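Local structure of rubber oxygenase (Streptomyces sp., 5O1L) at residues Lys113-Arg118 / Tyr257-Gln262; Ala132-Gly137 / His232-Phe237; Ser138-Thr143 / Val306-Val311; Lys243-Arg248 / Arg328-Gly333. The protein cleaves poly(cis-1,4-isoprene) rubber oxidatively with a non-covalently bound b-type heme, adding oxygen across double bonds to give oligo-isoprenoids with terminal keto and aldehyde groups. All blocks are in the same frame, centred on the assembly; numbering follows the deposited sequence. Where two conformers were deposited one is given.

In the fold
Rubber oxygenase illustrates how an all-helical fold is held together by contacts between helices far apart in sequence. Helix 127-142 serves interactions 2 and 3, whose centres lie about 12 Å apart; helix 224-244 serves interactions 2 and 4, centres about 11 Å apart. Interaction 2 sits closest to the centre of the folded chain and touches all three others. Interaction 1, about 27 Å from interaction 3 between centres, joins the core through Tyr257 and Trp261, which reach Tyr134. Along the chain, interaction 2 falls within the span of interaction 1 and precedes interaction 4; interaction 3 alternates with all the others, as 1 and 4 do with each other. The shared helices join these contacts in space.

Interaction 1 (Lys113-Arg118 / Tyr257-Gln262); sequences KAALDR and YLHVWQ. With EDO (1,2-ethanediol), chain G.
A chi1 of -168°, with CG anti to the backbone N of His259, carries the imidazole out to helix 113-125, where Ala115 and Leu116 receive it. Leu116 answers with CG beside its own backbone N (chi1 -67°), a setting that swings its CD2 branch across the gap although its CB starts out to one side. That methyl comes within 3.7 Å of His259 CD2, and Ala115 CB reaches the same ring carbon at an equal 3.7 Å, both approaching the imidazole obliquely. The two side chains of Leu116 and His259 cross at roughly a right angle. CD2 of Leu116 also rests on the backbone of the other helix, 3.7 Å from Val260 CA, with Val260 CG2 at 4.0 Å. This is steep helix-on-helix packing in an all-helical fold, the axes of the two short segments 8.0 Å apart at a crossing angle of -108°, with Ala115, Leu116 and Val260 and the His259 ring at the crossing. Both ring nitrogens have partners: NE2 is hydrogen-bonded to the backbone N of Asp112, and ND1 makes a weak bond to Gln262 OE1. At the start of helix 113-125, O1 of an ethanediol, probably from the crystallisation liquor, accepts from Ala114 N at 3.0 Å.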
loop_
_atom_site.group_PDB
_atom_site.type_symbol
_atom_site.label_atom_id
_atom_site.label_comp_id
_atom_site.label_asym_id
_atom_site.label_seq_id
_atom_site.Cartn_x
_atom_site.Cartn_y
_atom_site.Cartn_z
ATOM N N LYS A 113 5.858 -6.161 19.895
ATOM C CA LYS A 113 6.969 -6.726 19.126
ATOM C C LYS A 113 6.655 -8.143 18.736
ATOM O O LYS A 113 6.943 -8.531 17.549
ATOM C CB LYS A 113 8.251 -6.731 19.979
ATOM C CG LYS A 113 9.436 -7.540 19.381
ATOM C CD LYS A 113 10.692 -7.701 20.269
ATOM C CE LYS A 113 11.914 -8.143 19.432
ATOM N NZ LYS A 113 11.616 -9.157 18.384
ATOM N N ALA A 114 6.108 -8.969 19.636
ATOM C CA ALA A 114 5.827 -10.358 19.326
ATOM C C ALA A 114 4.822 -10.465 18.165
ATOM O O ALA A 114 4.966 -11.306 17.268
ATOM C CB ALA A 114 5.346 -11.104 20.500
ATOM N N ALA A 115 3.807 -9.612 18.189
ATOM C CA ALA A 115 2.817 -9.664 17.138
ATOM C C ALA A 115 3.387 -9.190 15.832
ATOM O O ALA A 115 3.059 -9.701 14.769
ATOM C CB ALA A 115 1.605 -8.825 17.486
ATOM N N LEU A 116 4.182 -8.143 15.882
ATOM C CA LEU A 116 4.837 -7.695 14.675
ATOM C C LEU A 116 5.684 -8.808 14.047
ATOM O O LEU A 116 5.689 -8.967 12.850
ATOM C CB LEU A 116 5.645 -6.428 14.908
ATOM C CG LEU A 116 4.851 -5.174 15.224
ATOM C CD1 LEU A 116 5.849 -4.081 15.662
ATOM C CD2 LEU A 116 3.927 -4.761 14.161
ATOM N N ASP A 117 6.412 -9.511 14.876
ATOM C CA ASP A 117 7.245 -10.645 14.395
ATOM C C ASP A 117 6.358 -11.712 13.799
ATOM O O ASP A 117 6.683 -12.312 12.721
ATOM C CB ASP A 117 8.038 -11.242 15.541
ATOM C CG ASP A 117 9.172 -10.393 16.057
ATOM O OD1 ASP A 117 9.558 -9.352 15.477
ATOM O OD2 ASP A 117 9.754 -10.822 17.118
ATOM N N ARG A 118 5.227 -12.027 14.450
ATOM C CA ARG A 118 4.336 -13.040 13.945
ATOM C C ARG A 118 3.733 -12.658 12.615
ATOM O O ARG A 118 3.567 -13.476 11.727
ATOM C CB ARG A 118 3.271 -13.366 14.987
ATOM C CG ARG A 118 2.343 -14.426 14.532
ATOM C CD ARG A 118 1.320 -14.834 15.621
ATOM N NE ARG A 118 0.776 -16.072 15.198
ATOM C CZ ARG A 118 0.455 -17.102 15.971
ATOM N NH1 ARG A 118 0.550 -17.007 17.289
ATOM N NH2 ARG A 118 -0.038 -18.191 15.403
ATOM N N TYR A 257 -1.219 -9.863 11.469
ATOM C CA TYR A 257 -1.202 -9.124 10.208
ATOM C C TYR A 257 -1.885 -7.768 10.352
ATOM O O TYR A 257 -1.349 -6.719 9.911
ATOM C CB TYR A 257 -1.844 -9.962 9.075
ATOM C CG TYR A 257 -1.879 -9.325 7.721
ATOM C CD1 TYR A 257 -0.798 -9.377 6.926
ATOM C CD2 TYR A 257 -2.974 -8.667 7.248
ATOM C CE1 TYR A 257 -0.840 -8.813 5.660
ATOM C CE2 TYR A 257 -3.031 -8.107 5.989
ATOM C CZ TYR A 257 -1.934 -8.168 5.219
ATOM O OH TYR A 257 -1.960 -7.538 3.949
ATOM N N LEU A 258 -3.055 -7.696 10.961
ATOM C CA LEU A 258 -3.683 -6.429 11.243
ATOM C C LEU A 258 -2.770 -5.507 12.042
ATOM O O LEU A 258 -2.642 -4.330 11.722
ATOM C CB LEU A 258 -4.985 -6.637 12.010
ATOM C CG LEU A 258 -5.718 -5.355 12.438
ATOM C CD1 LEU A 258 -6.143 -4.501 11.272
ATOM C CD2 LEU A 258 -6.951 -5.800 13.216
ATOM N N HIS A 259 -2.136 -6.047 13.047
ATOM C CA HIS A 259 -1.233 -5.256 13.908
ATOM C C HIS A 259 -0.110 -4.647 13.125
ATOM O O HIS A 259 0.223 -3.470 13.313
ATOM C CB HIS A 259 -0.761 -6.080 15.081
ATOM C CG HIS A 259 -0.091 -5.285 16.147
ATOM N ND1 HIS A 259 -0.789 -4.338 16.874
ATOM C CD2 HIS A 259 1.175 -5.235 16.588
ATOM C CE1 HIS A 259 0.072 -3.750 17.728
ATOM N NE2 HIS A 259 1.231 -4.298 17.607
ATOM N N VAL A 260 0.515 -5.424 12.251
ATOM C CA VAL A 260 1.549 -4.832 11.365
ATOM C C VAL A 260 1.005 -3.646 10.622
ATOM O O VAL A 260 1.683 -2.595 10.527
ATOM C CB VAL A 260 2.103 -5.894 10.414
ATOM C CG1 VAL A 260 2.990 -5.283 9.345
ATOM C CG2 VAL A 260 2.822 -7.002 11.101
ATOM N N TRP A 261 -0.156 -3.748 10.028
ATOM C CA TRP A 261 -0.779 -2.670 9.276
ATOM C C TRP A 261 -1.218 -1.525 10.135
ATOM O O TRP A 261 -1.151 -0.365 9.730
ATOM C CB TRP A 261 -1.852 -3.203 8.313
ATOM C CG TRP A 261 -1.248 -3.853 7.147
ATOM C CD1 TRP A 261 -0.856 -5.135 6.959
ATOM C CD2 TRP A 261 -0.824 -3.120 5.963
ATOM N NE1 TRP A 261 -0.223 -5.248 5.722
ATOM C CE2 TRP A 261 -0.249 -4.050 5.095
ATOM C CE3 TRP A 261 -0.925 -1.819 5.589
ATOM C CZ2 TRP A 261 0.257 -3.678 3.836
ATOM C CZ3 TRP A 261 -0.487 -1.443 4.347
ATOM C CH2 TRP A 261 0.145 -2.377 3.506
ATOM N N GLN A 262 -1.623 -1.758 11.373
ATOM C CA GLN A 262 -1.988 -0.680 12.282
ATOM C C GLN A 262 -0.732 0.134 12.657
ATOM O O GLN A 262 -0.764 1.357 12.582
ATOM C CB GLN A 262 -2.648 -1.242 13.550
ATOM C CG GLN A 262 -4.037 -1.864 13.413
ATOM C CD GLN A 262 -4.429 -2.647 14.623
ATOM O OE1 GLN A 262 -3.617 -3.301 15.289
ATOM N NE2 GLN A 262 -5.733 -2.554 14.909
HETATM C C1 EDO G . 5.034 -8.180 23.498
HETATM O O1 EDO G . 6.052 -8.161 22.485
HETATM C C2 EDO G . 4.330 -9.538 23.540
HETATM O O2 EDO G . 3.120 -9.450 24.289
#

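Interaction 2 (Ala132-Gly137 / His232-Phe237); sequences ALYGLG and HSLATF
The Phe237 ring is pushed against helix 127-142 at the point where Gly137 leaves room for it. Its CE2 atom lies 3.8 Å from Gly137 CA, which approaches the ring obliquely, and 3.8 Å from Leu133 O, which meets the ring edge in plane. The CD2 branch of Leu133 adds a methyl contact, 4.1 Å from Phe237 CE2. A second meeting sets Leu234 CD2 3.9 Å from Tyr134 CD1, with the two side chains crossing at about a right angle.

Torsions explain how both aromatic rings get there. Phe237 has CG anti to its backbone N (chi1 169°) and reaches straight across, whereas Tyr134, with CG beside its backbone N, starts off to one side, and its ring end comes near Leu234. Further out, the hydroxyl of Tyr134 is hydrogen-bonded to Tyr257 OH and Trp261 NE1, which fixes the far end of the ring. Ser138 and Met141 pack on Phe237, as do Thr330 and Leu331 from helix 320-331. Each helix has a wider pi-type turn here, at 133-137 and 232-236, and the axes of the two short segments run at 146°, antiparallel in sense but clearly inclined.

The side chain of Leu234 is about 9 Å from that of His198, the inferred axial heme ligand, and about 4 Å from a bound imidazole, probably from the crystallisation liquor. Between the segments the contact rests on van der Waals packing, with at most a weak electrostatic contribution, probably, from Leu133 O at the ring edge.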
loop_
_atom_site.group_PDB
_atom_site.type_symbol
_atom_site.label_atom_id
_atom_site.label_comp_id
_atom_site.label_asym_id
_atom_site.label_seq_id
_atom_site.Cartn_x
_atom_site.Cartn_y
_atom_site.Cartn_z
ATOM N N ALA A 132 1.349 -11.528 -4.626
ATOM C CA ALA A 132 0.538 -11.445 -5.839
ATOM C C ALA A 132 -0.631 -10.488 -5.626
ATOM O O ALA A 132 -0.995 -9.715 -6.496
ATOM C CB ALA A 132 0.026 -12.813 -6.239
ATOM N N LEU A 133 -1.220 -10.574 -4.445
ATOM C CA LEU A 133 -2.321 -9.676 -4.117
ATOM C C LEU A 133 -1.911 -8.232 -4.020
ATOM O O LEU A 133 -2.640 -7.381 -4.538
ATOM C CB LEU A 133 -2.999 -10.128 -2.818
ATOM C CG LEU A 133 -3.823 -11.415 -2.982
ATOM C CD1 LEU A 133 -4.153 -12.044 -1.701
ATOM C CD2 LEU A 133 -5.117 -11.133 -3.770
ATOM N N TYR A 134 -0.784 -7.916 -3.391
ATOM C CA TYR A 134 -0.298 -6.552 -3.407
ATOM C C TYR A 134 0.020 -6.086 -4.795
ATOM O O TYR A 134 -0.376 -4.996 -5.182
ATOM C CB TYR A 134 0.930 -6.358 -2.538
ATOM C CG TYR A 134 0.787 -6.529 -1.019
ATOM C CD1 TYR A 134 -0.301 -6.103 -0.344
ATOM C CD2 TYR A 134 1.866 -7.009 -0.275
ATOM C CE1 TYR A 134 -0.374 -6.262 1.052
ATOM C CE2 TYR A 134 1.786 -7.177 1.099
ATOM C CZ TYR A 134 0.617 -6.799 1.717
ATOM O OH TYR A 134 0.624 -6.995 3.103
ATOM N N GLY A 135 0.741 -6.882 -5.540
ATOM C CA GLY A 135 1.325 -6.430 -6.817
ATOM C C GLY A 135 0.311 -6.314 -7.883
ATOM O O GLY A 135 0.316 -5.300 -8.658
ATOM N N LEU A 136 -0.518 -7.313 -8.079
ATOM C CA LEU A 136 -1.521 -7.297 -9.106
ATOM C C LEU A 136 -2.772 -6.741 -8.568
ATOM O O LEU A 136 -3.280 -5.816 -9.193
ATOM C CB LEU A 136 -1.738 -8.668 -9.748
ATOM C CG LEU A 136 -0.500 -9.186 -10.410
ATOM C CD1 LEU A 136 -0.757 -10.595 -10.902
ATOM C CD2 LEU A 136 -0.041 -8.294 -11.552
ATOM N N GLY A 137 -3.278 -7.243 -7.431
ATOM C CA GLY A 137 -4.554 -6.861 -6.925
ATOM C C GLY A 137 -4.564 -5.420 -6.489
ATOM O O GLY A 137 -5.199 -4.577 -7.139
ATOM N N HIS A 232 -7.073 0.438 3.047
ATOM C CA HIS A 232 -8.089 -0.591 2.842
ATOM C C HIS A 232 -7.872 -1.363 1.553
ATOM O O HIS A 232 -8.198 -2.544 1.502
ATOM C CB HIS A 232 -9.453 0.019 2.893
ATOM C CG HIS A 232 -9.872 0.299 4.295
ATOM N ND1 HIS A 232 -9.987 -0.643 5.271
ATOM C CD2 HIS A 232 -10.176 1.486 4.895
ATOM C CE1 HIS A 232 -10.356 -0.054 6.401
ATOM N NE2 HIS A 232 -10.502 1.233 6.183
ATOM N N SER A 233 -7.275 -0.722 0.557
ATOM C CA SER A 233 -6.939 -1.382 -0.733
ATOM C C SER A 233 -5.775 -2.335 -0.578
ATOM O O SER A 233 -5.611 -3.177 -1.461
ATOM C CB SER A 233 -6.652 -0.362 -1.811
ATOM O OG SER A 233 -5.352 0.144 -1.765
ATOM N N LEU A 234 -5.083 -2.262 0.530
ATOM C CA LEU A 234 -3.949 -3.090 0.884
ATOM C C LEU A 234 -4.333 -4.058 1.944
ATOM O O LEU A 234 -4.790 -5.151 1.605
ATOM C CB LEU A 234 -2.770 -2.182 1.343
ATOM C CG LEU A 234 -2.175 -1.395 0.184
ATOM C CD1 LEU A 234 -1.388 -0.179 0.675
ATOM C CD2 LEU A 234 -1.261 -2.306 -0.619
ATOM N N ALA A 235 -4.262 -3.729 3.209
ATOM C CA ALA A 235 -4.527 -4.663 4.322
ATOM C C ALA A 235 -5.883 -5.381 4.233
ATOM O O ALA A 235 -5.960 -6.587 4.263
ATOM C CB ALA A 235 -4.433 -3.940 5.619
ATOM N N THR A 236 -6.949 -4.586 4.173
ATOM C CA THR A 236 -8.260 -5.217 4.300
ATOM C C THR A 236 -8.535 -6.078 3.070
ATOM O O THR A 236 -9.155 -7.158 3.192
ATOM C CB THR A 236 -9.341 -4.109 4.384
ATOM O OG1 THR A 236 -8.853 -3.217 5.430
ATOM C CG2 THR A 236 -10.615 -4.644 4.844
ATOM N N PHE A 237 -8.162 -5.588 1.896
ATOM C CA PHE A 237 -8.334 -6.361 0.666
ATOM C C PHE A 237 -7.548 -7.650 0.668
ATOM O O PHE A 237 -8.090 -8.731 0.370
ATOM C CB PHE A 237 -7.847 -5.484 -0.534
ATOM C CG PHE A 237 -7.720 -6.244 -1.838
ATOM C CD1 PHE A 237 -8.797 -6.603 -2.504
ATOM C CD2 PHE A 237 -6.465 -6.531 -2.317
ATOM C CE1 PHE A 237 -8.657 -7.288 -3.787
ATOM C CE2 PHE A 237 -6.293 -7.215 -3.515
ATOM C CZ PHE A 237 -7.401 -7.560 -4.221
#

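Interaction 3 (Ser138-Thr143 / Val306-Val311); sequences SGLMST and VLLGIV
Leu307 is the long arm by which helix 298-313 reaches helix 127-142, in a near-antiparallel pair of helices (154° between the axes of the two short segments, 10.9 Å apart) within the all-helical catalytic region. Its CB points toward the other helix, and chi1 of -177° stretches CG away from the backbone N, straight into the gap. Beyond CG it is the CD2 branch that makes the contact: this methyl settles on the backbone 3.7 Å from Gly139 C, a residue without a side chain. It stands 3.9 Å from Leu140 N and 4.0 Å from Leu140 CD2, so a single methyl covers a peptide unit and a neighbouring leucine. Leu140, the two leucine chains crossing at a slant, also offers CD2 to Leu308 CD2 at 4.2 Å, which widens the apolar patch by one residue; Ser327 of helix 320-331 lies against Leu140 as well.

Around Ser142 and Thr143 two hydroxyls bond back to the backbone. Ser142 OG donates to Gly139 O at 2.7 Å. Thr143 OG1, which is also hydrogen-bonded to Thr304 OG1 of helix 298-313, joins Thr143 N in donating to Leu140 O, lying in the carbonyl plane 2.7 Å from Leu140 O.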
loop_
_atom_site.group_PDB
_atom_site.type_symbol
_atom_site.label_atom_id
_atom_site.label_comp_id
_atom_site.label_asym_id
_atom_site.label_seq_id
_atom_site.Cartn_x
_atom_site.Cartn_y
_atom_site.Cartn_z
ATOM N N SER A 138 -3.867 -5.098 -5.411
ATOM C CA SER A 138 -3.870 -3.714 -4.896
ATOM C C SER A 138 -3.246 -2.756 -5.893
ATOM O O SER A 138 -3.758 -1.671 -6.104
ATOM C CB SER A 138 -3.100 -3.608 -3.573
ATOM O OG SER A 138 -3.546 -4.526 -2.623
ATOM N N GLY A 139 -2.202 -3.183 -6.583
ATOM C CA GLY A 139 -1.560 -2.291 -7.565
ATOM C C GLY A 139 -2.484 -1.895 -8.706
ATOM O O GLY A 139 -2.605 -0.731 -9.033
ATOM N N LEU A 140 -3.210 -2.842 -9.290
ATOM C CA LEU A 140 -4.207 -2.519 -10.297
ATOM C C LEU A 140 -5.409 -1.806 -9.706
ATOM O O LEU A 140 -5.931 -0.859 -10.307
ATOM C CB LEU A 140 -4.660 -3.765 -11.071
ATOM C CG LEU A 140 -3.648 -4.206 -12.117
ATOM C CD1 LEU A 140 -3.816 -5.635 -12.636
ATOM C CD2 LEU A 140 -3.643 -3.220 -13.281
ATOM N N MET A 141 -5.871 -2.196 -8.504
ATOM C CA MET A 141 -6.968 -1.487 -7.915
ATOM C C MET A 141 -6.649 -0.030 -7.738
ATOM O O MET A 141 -7.585 0.784 -7.819
ATOM C CB MET A 141 -7.331 -2.092 -6.537
ATOM C CG MET A 141 -8.701 -1.667 -6.106
ATOM S SD MET A 141 -9.078 -1.940 -4.394
ATOM C CE MET A 141 -8.392 -3.547 -4.059
ATOM N N SER A 142 -5.399 0.317 -7.448
ATOM C CA SER A 142 -5.004 1.704 -7.220
ATOM C C SER A 142 -5.319 2.597 -8.432
ATOM O O SER A 142 -5.656 3.779 -8.252
ATOM C CB SER A 142 -3.564 1.794 -6.875
ATOM O OG SER A 142 -2.750 1.760 -8.050
ATOM N N THR A 143 -5.356 1.995 -9.604
ATOM C CA THR A 143 -5.683 2.762 -10.850
ATOM C C THR A 143 -7.150 3.058 -10.969
ATOM O O THR A 143 -7.556 3.896 -11.815
ATOM C CB THR A 143 -5.133 2.054 -12.118
ATOM O OG1 THR A 143 -5.895 0.856 -12.406
ATOM C CG2 THR A 143 -3.690 1.724 -11.980
ATOM N N VAL A 306 0.445 1.459 -18.278
ATOM C CA VAL A 306 1.854 1.422 -17.893
ATOM C C VAL A 306 2.133 0.216 -16.989
ATOM O O VAL A 306 3.082 -0.505 -17.217
ATOM C CB VAL A 306 2.334 2.714 -17.208
ATOM C CG1 VAL A 306 3.764 2.545 -16.762
ATOM C CG2 VAL A 306 2.285 3.889 -18.188
ATOM N N LEU A 307 1.313 0.003 -15.953
ATOM C CA LEU A 307 1.571 -1.119 -15.068
ATOM C C LEU A 307 1.455 -2.463 -15.810
ATOM O O LEU A 307 2.274 -3.353 -15.595
ATOM C CB LEU A 307 0.589 -1.103 -13.909
ATOM C CG LEU A 307 0.744 -2.176 -12.825
ATOM C CD1 LEU A 307 2.159 -2.164 -12.274
ATOM C CD2 LEU A 307 -0.265 -1.905 -11.709
ATOM N N LEU A 308 0.439 -2.629 -16.648
ATOM C CA LEU A 308 0.288 -3.908 -17.357
ATOM C C LEU A 308 1.500 -4.204 -18.234
ATOM O O LEU A 308 1.957 -5.339 -18.303
ATOM C CB LEU A 308 -0.990 -3.938 -18.159
ATOM C CG LEU A 308 -2.265 -4.052 -17.397
ATOM C CD1 LEU A 308 -3.443 -3.823 -18.316
ATOM C CD2 LEU A 308 -2.374 -5.390 -16.658
ATOM N N GLY A 309 2.050 -3.129 -18.818
ATOM C CA GLY A 309 3.263 -3.226 -19.592
ATOM C C GLY A 309 4.480 -3.596 -18.792
ATOM O O GLY A 309 5.245 -4.457 -19.226
ATOM N N ILE A 310 4.634 -2.996 -17.619
ATOM C CA ILE A 310 5.740 -3.292 -16.727
ATOM C C ILE A 310 5.720 -4.776 -16.345
ATOM O O ILE A 310 6.722 -5.442 -16.384
ATOM C CB ILE A 310 5.636 -2.456 -15.432
ATOM C CG1 ILE A 310 5.998 -1.007 -15.701
ATOM C CG2 ILE A 310 6.483 -3.019 -14.288
ATOM C CD1 ILE A 310 5.485 -0.053 -14.639
ATOM N N VAL A 311 4.549 -5.294 -15.975
ATOM C CA VAL A 311 4.461 -6.673 -15.507
ATOM C C VAL A 311 4.747 -7.678 -16.633
ATOM O O VAL A 311 5.426 -8.689 -16.432
ATOM C CB VAL A 311 3.093 -6.911 -14.880
ATOM C CG1 VAL A 311 2.953 -8.376 -14.493
ATOM C CG2 VAL A 311 2.936 -6.011 -13.648
#

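Interaction 4 (Lys243-Arg248 / Arg328-Gly333); sequences KQWGVR and RYTLGG
The indole of Trp245 and the ring of Tyr329 lie almost parallel, their planes turned by only 4°, but they are slid so far apart that they barely overlap. The five-membered ring of Trp245 and the tyrosine ring have centroids 5.3 Å apart, and the meeting is made by the rims: Trp245 NE1 stands 3.5 Å from Tyr329 CE2, and Trp245 CD1 equally 3.5 Å from Tyr329 OH. A tryptophan chi1 of -70°, with CG beside the backbone N, brings the indole round to this place; with CG anti to its own N, the end of the Tyr329 side chain comes near the indole though its CB starts off to one side. On the benzo side of the indole, Thr330 OG1 comes at the edge, in plane, 3.6 Å from Trp245 CZ2; that hydroxyl is hydrogen-bonded to Phe326 O of its own helix.

A water completes the pairing. It accepts from Trp245 NE1 at 3.0 Å and donates to Tyr329 O at 2.9 Å. Its oxygen lies in the indole plane and over the centre of the tyrosine ring. The buried indole N-H is thus satisfied through solvent. Trp355 stands edge-to-face to Trp245, and Leu133 packs on both Trp245 and Thr330.

The contact joins the ends of two helices. After helix 224-244 the chain turns off at Gly246, whose positive phi and two bonds back into the last turn make a Schellman motif; helix 320-331 ends at Leu331, and Gly332, with positive phi, is the first residue outside it and the N-cap of helix 333-339.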
loop_
_atom_site.group_PDB
_atom_site.type_symbol
_atom_site.label_atom_id
_atom_site.label_comp_id
_atom_site.label_asym_id
_atom_site.label_seq_id
_atom_site.Cartn_x
_atom_site.Cartn_y
_atom_site.Cartn_z
ATOM N N LYS A 243 -8.546 -15.200 2.638
ATOM C CA LYS A 243 -9.547 -16.028 3.296
ATOM C C LYS A 243 -10.430 -16.603 2.225
ATOM O O LYS A 243 -10.742 -17.837 2.312
ATOM C CB LYS A 243 -10.312 -15.278 4.394
ATOM C CG LYS A 243 -9.431 -15.019 5.584
ATOM C CD LYS A 243 -10.070 -14.157 6.650
ATOM C CE LYS A 243 -9.438 -14.373 7.993
ATOM N NZ LYS A 243 -10.120 -13.480 8.978
ATOM N N GLN A 244 -10.849 -15.826 1.233
ATOM C CA GLN A 244 -11.760 -16.319 0.187
ATOM C C GLN A 244 -11.121 -17.476 -0.566
ATOM O O GLN A 244 -11.799 -18.449 -0.931
ATOM C CB GLN A 244 -12.128 -15.230 -0.813
ATOM C CG GLN A 244 -13.182 -15.619 -1.839
ATOM C CD GLN A 244 -13.372 -14.546 -2.912
ATOM O OE1 GLN A 244 -12.845 -13.423 -2.807
ATOM N NE2 GLN A 244 -14.060 -14.899 -3.989
ATOM N N TRP A 245 -9.827 -17.406 -0.822
ATOM C CA TRP A 245 -9.078 -18.449 -1.547
ATOM C C TRP A 245 -8.810 -19.680 -0.747
ATOM O O TRP A 245 -8.299 -20.657 -1.335
ATOM C CB TRP A 245 -7.730 -17.874 -2.026
ATOM C CG TRP A 245 -7.791 -16.868 -3.117
ATOM C CD1 TRP A 245 -8.848 -16.539 -3.875
ATOM C CD2 TRP A 245 -6.710 -16.111 -3.595
ATOM N NE1 TRP A 245 -8.488 -15.591 -4.772
ATOM C CE2 TRP A 245 -7.172 -15.319 -4.645
ATOM C CE3 TRP A 245 -5.368 -16.003 -3.232
ATOM C CZ2 TRP A 245 -6.304 -14.438 -5.348
ATOM C CZ3 TRP A 245 -4.531 -15.144 -3.916
ATOM C CH2 TRP A 245 -5.013 -14.401 -4.981
ATOM N N GLY A 246 -9.087 -19.692 0.529
ATOM C CA GLY A 246 -8.790 -20.809 1.397
ATOM C C GLY A 246 -7.390 -20.894 1.867
ATOM O O GLY A 246 -6.923 -21.912 2.366
ATOM N N VAL A 247 -6.671 -19.792 1.822
ATOM C CA VAL A 247 -5.427 -19.777 2.525
ATOM C C VAL A 247 -5.703 -20.015 4.025
ATOM O O VAL A 247 -6.707 -19.436 4.554
ATOM C CB VAL A 247 -4.692 -18.414 2.290
ATOM C CG1 VAL A 247 -3.429 -18.323 3.134
ATOM C CG2 VAL A 247 -4.462 -18.188 0.821
ATOM N N ARG A 248 -4.837 -20.783 4.690
ATOM C CA ARG A 248 -5.043 -21.043 6.121
ATOM C C ARG A 248 -4.569 -19.852 6.931
ATOM O O ARG A 248 -3.392 -19.544 7.019
ATOM C CB ARG A 248 -4.411 -22.350 6.550
ATOM C CG ARG A 248 -5.014 -23.574 5.829
ATOM C CD ARG A 248 -6.573 -23.671 5.604
ATOM N NE ARG A 248 -7.187 -24.217 6.821
ATOM C CZ ARG A 248 -8.486 -24.190 7.128
ATOM N NH1 ARG A 248 -8.898 -24.664 8.321
ATOM N NH2 ARG A 248 -9.387 -23.689 6.287
ATOM N N ARG A 328 -8.602 -10.155 -13.037
ATOM C CA ARG A 328 -10.018 -10.126 -13.042
ATOM C C ARG A 328 -10.568 -11.078 -12.031
ATOM O O ARG A 328 -11.543 -10.768 -11.354
ATOM C CB ARG A 328 -10.586 -10.461 -14.454
ATOM C CG ARG A 328 -10.371 -9.316 -15.405
ATOM C CD ARG A 328 -10.875 -9.629 -16.807
ATOM N NE ARG A 328 -12.276 -9.785 -16.749
ATOM C CZ ARG A 328 -13.183 -8.794 -16.723
ATOM N NH1 ARG A 328 -12.870 -7.560 -16.980
ATOM N NH2 ARG A 328 -14.442 -9.101 -16.485
ATOM N N TYR A 329 -9.971 -12.247 -11.874
ATOM C CA TYR A 329 -10.410 -13.203 -10.859
ATOM C C TYR A 329 -10.230 -12.586 -9.458
ATOM O O TYR A 329 -11.088 -12.808 -8.594
ATOM C CB TYR A 329 -9.538 -14.433 -11.017
ATOM C CG TYR A 329 -9.681 -15.433 -9.893
ATOM C CD1 TYR A 329 -10.838 -16.105 -9.704
ATOM C CD2 TYR A 329 -8.609 -15.710 -9.062
ATOM C CE1 TYR A 329 -10.958 -16.989 -8.650
ATOM C CE2 TYR A 329 -8.682 -16.627 -8.067
ATOM C CZ TYR A 329 -9.823 -17.271 -7.870
ATOM O OH TYR A 329 -9.903 -18.187 -6.816
ATOM N N THR A 330 -9.129 -11.911 -9.275
ATOM C CA THR A 330 -8.759 -11.342 -7.967
ATOM C C THR A 330 -9.633 -10.156 -7.652
ATOM O O THR A 330 -10.199 -10.050 -6.516
ATOM C CB THR A 330 -7.328 -10.964 -7.984
ATOM O OG1 THR A 330 -6.523 -12.151 -8.128
ATOM C CG2 THR A 330 -6.965 -10.311 -6.698
ATOM N N LEU A 331 -9.821 -9.248 -8.600
ATOM C CA LEU A 331 -10.577 -8.018 -8.350
ATOM C C LEU A 331 -12.082 -8.160 -8.530
ATOM O O LEU A 331 -12.843 -7.264 -8.075
ATOM C CB LEU A 331 -10.060 -6.898 -9.220
ATOM C CG LEU A 331 -8.626 -6.533 -8.830
ATOM C CD1 LEU A 331 -7.946 -5.758 -9.918
ATOM C CD2 LEU A 331 -8.604 -5.773 -7.508
ATOM N N GLY A 332 -12.475 -9.175 -9.254
ATOM C CA GLY A 332 -13.890 -9.326 -9.666
ATOM C C GLY A 332 -14.116 -8.625 -10.964
ATOM O O GLY A 332 -13.416 -7.685 -11.359
ATOM N N GLY A 333 -15.150 -9.066 -11.658
ATOM C CA GLY A 333 -15.445 -8.532 -12.975
ATOM C C GLY A 333 -15.908 -7.095 -12.992
ATOM O O GLY A 333 -15.582 -6.391 -13.930
HETATM O O HOH W 1 -10.819 -14.435 -6.243
#